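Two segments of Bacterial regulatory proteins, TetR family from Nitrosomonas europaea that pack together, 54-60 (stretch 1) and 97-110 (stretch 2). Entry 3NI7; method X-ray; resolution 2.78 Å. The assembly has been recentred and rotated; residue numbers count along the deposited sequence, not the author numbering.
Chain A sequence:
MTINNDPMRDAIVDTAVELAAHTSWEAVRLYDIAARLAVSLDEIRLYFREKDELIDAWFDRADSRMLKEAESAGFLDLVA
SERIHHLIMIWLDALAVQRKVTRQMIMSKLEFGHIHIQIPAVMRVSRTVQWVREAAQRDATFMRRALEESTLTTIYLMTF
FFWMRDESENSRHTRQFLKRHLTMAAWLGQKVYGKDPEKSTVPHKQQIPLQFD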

ATOM      1  N   LEU A  54       1.338  -3.233  22.092  1.00 92.58           N
ATOM      2  CA  LEU A  54      -0.102  -3.531  22.012  1.00 90.20           C
ATOM      3  C   LEU A  54      -0.637  -3.700  20.564  1.00 87.87           C
ATOM      4  O   LEU A  54      -1.491  -4.549  20.256  1.00 85.52           O
ATOM      5  CB  LEU A  54      -0.900  -2.432  22.731  1.00 91.93           C
ATOM      6  CG  LEU A  54      -0.721  -2.268  24.259  1.00 92.58           C
ATOM      7  CD1 LEU A  54      -0.954  -0.824  24.675  1.00 92.13           C
ATOM      8  CD2 LEU A  54      -1.684  -3.177  24.987  1.00 90.12           C
ATOM      9  N   ILE A  55      -0.135  -2.853  19.680  1.00 88.10           N
ATOM     10  CA  ILE A  55      -0.442  -2.953  18.288  1.00 85.83           C
ATOM     11  C   ILE A  55      -0.068  -4.355  17.830  1.00 84.69           C
ATOM     12  O   ILE A  55      -0.895  -5.084  17.220  1.00 82.84           O
ATOM     13  CB  ILE A  55       0.273  -1.886  17.451  1.00 87.10           C
ATOM     14  CG1 ILE A  55      -0.059  -0.494  18.002  1.00 88.68           C
ATOM     15  CG2 ILE A  55      -0.154  -2.019  15.926  1.00 84.78           C
ATOM     16  CD1 ILE A  55       0.358   0.655  17.140  1.00 90.37           C
ATOM     17  N   ASP A  56       1.157  -4.753  18.149  1.00 85.92           N
ATOM     18  CA  ASP A  56       1.568  -6.123  17.890  1.00 85.62           C
ATOM     19  C   ASP A  56       0.517  -7.134  18.326  1.00 83.81           C
ATOM     20  O   ASP A  56       0.038  -7.909  17.471  1.00 81.62           O
ATOM     21  CB  ASP A  56       2.893  -6.453  18.569  1.00 88.16           C
ATOM     22  CG  ASP A  56       4.025  -6.464  17.597  1.00 92.38           C
ATOM     23  OD1 ASP A  56       3.698  -6.522  16.380  1.00 94.03           O
ATOM     24  OD2 ASP A  56       5.226  -6.431  18.023  1.00 99.75           O
ATOM     25  N   ALA A  57       0.163  -7.116  19.630  1.00 83.80           N
ATOM     26  CA  ALA A  57      -0.824  -8.080  20.153  1.00 83.37           C
ATOM     27  C   ALA A  57      -2.178  -8.045  19.378  1.00 81.94           C
ATOM     28  O   ALA A  57      -2.830  -9.088  19.162  1.00 81.21           O
ATOM     29  CB  ALA A  57      -1.044  -7.871  21.553  1.00 84.52           C
ATOM     30  N   TRP A  58      -2.565  -6.856  18.930  1.00 81.63           N
ATOM     31  CA  TRP A  58      -3.808  -6.703  18.207  1.00 81.70           C
ATOM     32  C   TRP A  58      -3.746  -7.453  16.855  1.00 80.61           C
ATOM     33  O   TRP A  58      -4.675  -8.187  16.460  1.00 79.79           O
ATOM     34  CB  TRP A  58      -4.075  -5.213  17.945  1.00 82.42           C
ATOM     35  CG  TRP A  58      -5.411  -4.916  17.377  1.00 81.96           C
ATOM     36  CD1 TRP A  58      -5.672  -4.284  16.224  1.00 82.35           C
ATOM     37  CD2 TRP A  58      -6.674  -5.231  17.959  1.00 82.81           C
ATOM     38  NE1 TRP A  58      -7.030  -4.164  16.042  1.00 82.85           N
ATOM     39  CE2 TRP A  58      -7.658  -4.755  17.098  1.00 82.10           C
ATOM     40  CE3 TRP A  58      -7.060  -5.862  19.143  1.00 84.94           C
ATOM     41  CZ2 TRP A  58      -8.984  -4.898  17.355  1.00 85.19           C
ATOM     42  CZ3 TRP A  58      -8.376  -6.007  19.406  1.00 86.25           C
ATOM     43  CH2 TRP A  58      -9.333  -5.534  18.518  1.00 88.04           C
ATOM     44  N   PHE A  59      -2.652  -7.223  16.140  1.00 80.33           N
ATOM     45  CA  PHE A  59      -2.458  -7.862  14.860  1.00 79.33           C
ATOM     46  C   PHE A  59      -2.148  -9.347  15.028  1.00 80.39           C
ATOM     47  O   PHE A  59      -2.484 -10.137  14.187  1.00 80.61           O
ATOM     48  CB  PHE A  59      -1.396  -7.125  14.074  1.00 79.02           C
ATOM     49  CG  PHE A  59      -1.887  -5.830  13.521  1.00 79.15           C
ATOM     50  CD1 PHE A  59      -1.773  -4.660  14.212  1.00 83.27           C
ATOM     51  CD2 PHE A  59      -2.486  -5.784  12.315  1.00 78.34           C
ATOM     52  CE1 PHE A  59      -2.253  -3.446  13.684  1.00 83.30           C
ATOM     53  CE2 PHE A  59      -2.968  -4.581  11.804  1.00 80.02           C
ATOM     54  CZ  PHE A  59      -2.839  -3.416  12.514  1.00 81.01           C
ATOM     55  N   ASP A  60      -1.576  -9.756  16.142  1.00 82.51           N
ATOM     56  CA  ASP A  60      -1.422 -11.186  16.364  1.00 83.96           C
ATOM     57  C   ASP A  60      -2.740 -11.831  16.651  1.00 84.19           C
ATOM     58  O   ASP A  60      -2.944 -13.013  16.369  1.00 85.23           O
ATOM     59  CB  ASP A  60      -0.459 -11.455  17.484  1.00 85.77           C
ATOM     60  CG  ASP A  60       0.942 -11.470  17.000  1.00 89.94           C
ATOM     61  OD1 ASP A  60       1.127 -11.822  15.777  1.00 94.25           O
ATOM     62  OD2 ASP A  60       1.855 -11.147  17.797  1.00 95.55           O
ATOM     63  N   VAL A  97     -13.392  -5.682  14.854  1.00 87.67           N
ATOM     64  CA  VAL A  97     -14.005  -5.577  16.176  1.00 90.12           C
ATOM     65  C   VAL A  97     -13.859  -4.074  16.531  1.00 91.97           C
ATOM     66  O   VAL A  97     -14.768  -3.446  17.132  1.00 95.43           O
ATOM     67  CB  VAL A  97     -13.448  -6.628  17.161  1.00 89.58           C
ATOM     68  CG1 VAL A  97     -13.878  -6.292  18.507  1.00 91.57           C
ATOM     69  CG2 VAL A  97     -13.917  -8.038  16.852  1.00 88.42           C
ATOM     70  N   GLN A  98     -12.702  -3.500  16.178  1.00 90.61           N
ATOM     71  CA  GLN A  98     -12.489  -2.036  16.216  1.00 92.34           C
ATOM     72  C   GLN A  98     -11.760  -1.468  14.986  1.00 91.28           C
ATOM     73  O   GLN A  98     -10.562  -1.168  15.013  1.00 90.22           O
ATOM     74  CB  GLN A  98     -11.630  -1.778  17.435  1.00 93.26           C
ATOM     75  CG  GLN A  98     -12.313  -2.010  18.745  1.00 95.69           C
ATOM     76  CD  GLN A  98     -13.434  -1.036  19.007  1.00 99.38           C
ATOM     77  OE1 GLN A  98     -13.885  -0.282  18.108  1.00 99.55           O
ATOM     78  NE2 GLN A  98     -13.891  -1.031  20.260  1.00100.51           N
ATOM     79  N   ARG A  99     -12.507  -1.310  13.911  1.00 92.20           N
ATOM     80  CA  ARG A  99     -11.986  -0.733  12.693  1.00 91.81           C
ATOM     81  C   ARG A  99     -11.332   0.651  12.892  1.00 93.83           C
ATOM     82  O   ARG A  99     -10.167   0.826  12.530  1.00 92.36           O
ATOM     83  CB  ARG A  99     -13.100  -0.638  11.691  1.00 93.05           C
ATOM     84  CG  ARG A  99     -12.644  -0.544  10.260  1.00 94.46           C
ATOM     85  CD  ARG A  99     -13.819  -0.905   9.285  1.00 98.27           C
ATOM     86  NE  ARG A  99     -15.056  -0.350   9.810  1.00102.15           N
ATOM     87  CZ  ARG A  99     -15.336   0.943   9.762  1.00109.23           C
ATOM     88  NH1 ARG A  99     -14.492   1.793   9.152  1.00110.92           N
ATOM     89  NH2 ARG A  99     -16.462   1.394  10.321  1.00114.32           N
ATOM     90  N   LYS A 100     -12.062   1.618  13.466  1.00 97.31           N
ATOM     91  CA  LYS A 100     -11.524   2.988  13.698  1.00100.29           C
ATOM     92  C   LYS A 100     -10.219   2.995  14.569  1.00 99.22           C
ATOM     93  O   LYS A 100      -9.309   3.805  14.358  1.00100.77           O
ATOM     94  CB  LYS A 100     -12.572   3.942  14.319  1.00104.43           C
ATOM     95  N   VAL A 101     -10.120   2.118  15.555  1.00 96.81           N
ATOM     96  CA  VAL A 101      -8.892   2.059  16.355  1.00 95.44           C
ATOM     97  C   VAL A 101      -7.754   1.536  15.474  1.00 92.96           C
ATOM     98  O   VAL A 101      -6.672   2.146  15.369  1.00 93.57           O
ATOM     99  CB  VAL A 101      -9.083   1.135  17.553  1.00 93.93           C
ATOM    100  CG1 VAL A 101      -7.768   0.771  18.183  1.00 90.99           C
ATOM    101  CG2 VAL A 101     -10.011   1.778  18.531  1.00 96.96           C
ATOM    102  N   THR A 102      -8.010   0.396  14.843  1.00 90.00           N
ATOM    103  CA  THR A 102      -7.046  -0.188  13.934  1.00 88.02           C
ATOM    104  C   THR A 102      -6.567   0.855  12.944  1.00 90.42           C
ATOM    105  O   THR A 102      -5.388   1.018  12.738  1.00 91.48           O
ATOM    106  CB  THR A 102      -7.647  -1.326  13.136  1.00 85.41           C
ATOM    107  OG1 THR A 102      -7.991  -2.393  14.032  1.00 84.67           O
ATOM    108  CG2 THR A 102      -6.663  -1.820  12.123  1.00 81.94           C
ATOM    109  N   ARG A 103      -7.486   1.575  12.331  1.00 92.68           N
ATOM    110  CA  ARG A 103      -7.092   2.606  11.396  1.00 95.71           C
ATOM    111  C   ARG A 103      -6.127   3.547  12.075  1.00 98.33           C
ATOM    112  O   ARG A 103      -5.058   3.824  11.543  1.00 99.26           O
ATOM    113  CB  ARG A 103      -8.302   3.385  10.847  1.00 99.01           C
ATOM    114  CG  ARG A 103      -7.909   4.479   9.829  1.00104.47           C
ATOM    115  CD  ARG A 103      -9.085   5.070   9.028  1.00110.19           C
ATOM    116  NE  ARG A 103     -10.143   5.623   9.877  1.00114.99           N
ATOM    117  CZ  ARG A 103     -11.389   5.144   9.982  1.00115.84           C
ATOM    118  NH1 ARG A 103     -11.792   4.066   9.308  1.00112.72           N
ATOM    119  NH2 ARG A 103     -12.254   5.751  10.784  1.00120.04           N
ATOM    120  N   GLN A 104      -6.502   4.025  13.251  1.00100.29           N
ATOM    121  CA  GLN A 104      -5.699   4.994  13.972  1.00104.01           C
ATOM    122  C   GLN A 104      -4.310   4.438  14.261  1.00102.70           C
ATOM    123  O   GLN A 104      -3.305   5.126  14.072  1.00104.59           O
ATOM    124  CB  GLN A 104      -6.419   5.407  15.248  1.00106.23           C
ATOM    125  CG  GLN A 104      -7.603   6.341  14.951  1.00110.18           C
ATOM    126  CD  GLN A 104      -8.398   6.753  16.209  1.00113.15           C
ATOM    127  OE1 GLN A 104      -8.645   5.932  17.096  1.00112.30           O
ATOM    128  NE2 GLN A 104      -8.787   8.027  16.282  1.00115.75           N
HETATM  129  N   MSE A 105      -4.258   3.179  14.671  1.00 99.74           N
HETATM  130  CA  MSE A 105      -2.982   2.510  14.906  1.00 99.69           C
HETATM  131  C   MSE A 105      -2.017   2.582  13.717  1.00100.76           C
HETATM  132  O   MSE A 105      -0.794   2.770  13.905  1.00102.58           O
HETATM  133  CB  MSE A 105      -3.201   1.028  15.222  1.00 96.11           C
HETATM  134  CG  MSE A 105      -3.768   0.753  16.604  1.00 98.62           C
HETATM  135 SE   MSE A 105      -4.241  -1.147  16.899  1.00105.07          SE
HETATM  136  CE  MSE A 105      -4.392  -1.065  18.858  1.00 99.72           C
ATOM    137  N   ILE A 106      -2.580   2.432  12.512  1.00100.13           N
ATOM    138  CA  ILE A 106      -1.808   2.390  11.290  1.00101.22           C
ATOM    139  C   ILE A 106      -1.446   3.811  10.863  1.00107.89           C
ATOM    140  O   ILE A 106      -0.279   4.095  10.607  1.00110.17           O
ATOM    141  CB  ILE A 106      -2.546   1.642  10.165  1.00 98.35           C
ATOM    142  CG1 ILE A 106      -2.687   0.156  10.511  1.00 93.76           C
ATOM    143  CG2 ILE A 106      -1.813   1.771   8.865  1.00 98.27           C
ATOM    144  CD1 ILE A 106      -1.383  -0.514  10.913  1.00 93.04           C
HETATM  145  N   MSE A 107      -2.421   4.717  10.811  1.00112.24           N
HETATM  146  CA  MSE A 107      -2.105   6.126  10.508  1.00120.09           C
HETATM  147  C   MSE A 107      -0.988   6.584  11.416  1.00122.62           C
HETATM  148  O   MSE A 107      -0.117   7.327  10.997  1.00127.22           O
HETATM  149  CB  MSE A 107      -3.308   7.079  10.682  1.00124.63           C
HETATM  150  CG  MSE A 107      -4.471   6.890   9.688  1.00128.83           C
HETATM  151 SE   MSE A 107      -3.771   6.201   7.920  1.00145.51          SE
HETATM  152  CE  MSE A 107      -5.356   6.359   6.672  1.00140.21           C
ATOM    153  N   SER A 108      -1.001   6.032  12.616  1.00120.02           N
ATOM    154  CA  SER A 108      -0.105   6.410  13.676  1.00122.78           C
ATOM    155  C   SER A 108       1.338   6.296  13.280  1.00124.44           C
ATOM    156  O   SER A 108       2.104   7.211  13.489  1.00129.17           O
ATOM    157  CB  SER A 108      -0.325   5.454  14.821  1.00118.80           C
ATOM    158  OG  SER A 108       0.534   5.808  15.884  1.00121.24           O
ATOM    159  N   LYS A 109       1.717   5.146  12.767  1.00120.82           N
ATOM    160  CA  LYS A 109       3.075   4.951  12.359  1.00122.34           C
ATOM    161  C   LYS A 109       3.214   5.482  10.971  1.00126.18           C
ATOM    162  O   LYS A 109       3.362   4.720  10.045  1.00124.09           O
ATOM    163  CB  LYS A 109       3.379   3.476  12.324  1.00112.57           C
ATOM    164  CG  LYS A 109       2.245   2.625  12.756  1.00106.84           C
ATOM    165  CD  LYS A 109       2.740   1.223  12.901  1.00103.22           C
ATOM    166  CE  LYS A 109       1.661   0.203  12.727  1.00 98.97           C
ATOM    167  NZ  LYS A 109       2.205  -1.159  12.919  1.00 96.75           N
ATOM    168  N   LEU A 110       3.165   6.789  10.805  1.00132.45           N
ATOM    169  CA  LEU A 110       3.236   7.333   9.460  1.00135.75           C
ATOM    170  C   LEU A 110       4.200   8.509   9.325  1.00144.84           C
ATOM    171  O   LEU A 110       4.510   9.189  10.291  1.00148.65           O
ATOM    172  CB  LEU A 110       1.827   7.662   8.948  1.00128.45           C
ATOM    173  CG  LEU A 110       1.533   8.993   8.263  1.00133.61           C
ATOM    174  CD1 LEU A 110       0.208   9.539   8.749  1.00133.03           C
ATOM    175  CD2 LEU A 110       2.631   9.992   8.532  1.00140.12           C
TER

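This is a largely apolar contact between two helices, pinned by a single hydrogen bond from a tryptophan to a threonine. The helix of residues 54-60 meets the helix of residues 99-108 at 129° between their N-to-C directions, so the two run obliquely, closer to antiparallel than parallel. Their axes come no nearer than 11.3 Å, a wide spacing that leaves room for large side chains between the backbones; even the nearest CA atoms, those of I55 and M105, are 6.9 Å apart.

I55, W58 and F59 supply nearly all of the first helix's surface in the contact, whereas D56 and D60, whose carboxylates suit solvent, take no part. W58 is covered most. Its indole must bury a polar N-H, and T102 satisfies it: NE1 of W58 donates to OG1 of T102 at 2.8 Å, with the hydroxyl near the ring plane, where the N-H points. The same OG1 donates to the backbone O of Q98 at 3.0 Å, one turn earlier, so the threonine hydroxyl both accepts and donates. The rest of the indole is apolar, and its CZ2 lies 4.1 Å from CB of Q98, whose amide end leads away.

M105, a selenomethionine, sits among all three first-helix residues. Its long, unbranched side chain reaches the indole, placing SE 3.5 Å from CD1 of W58; the polarizable selenium approaches the five-membered ring obliquely. Nearer the backbone, CB of M105 packs 4.1 Å from CD1 of I55, a branched aliphatic residue that fills space without polar demands. F59 starts sideways, but the end of its side chain comes nearer the second helix, where CZ of F59 lies 3.6 Å from CD1 of I106. Beyond the helix, the CA-to-CB bond of K109 points toward the first stretch, and NZ of K109 ends 3.9 Å from CG2 of I55, a contact without a hydrogen bond, since a methyl carbon offers no acceptor.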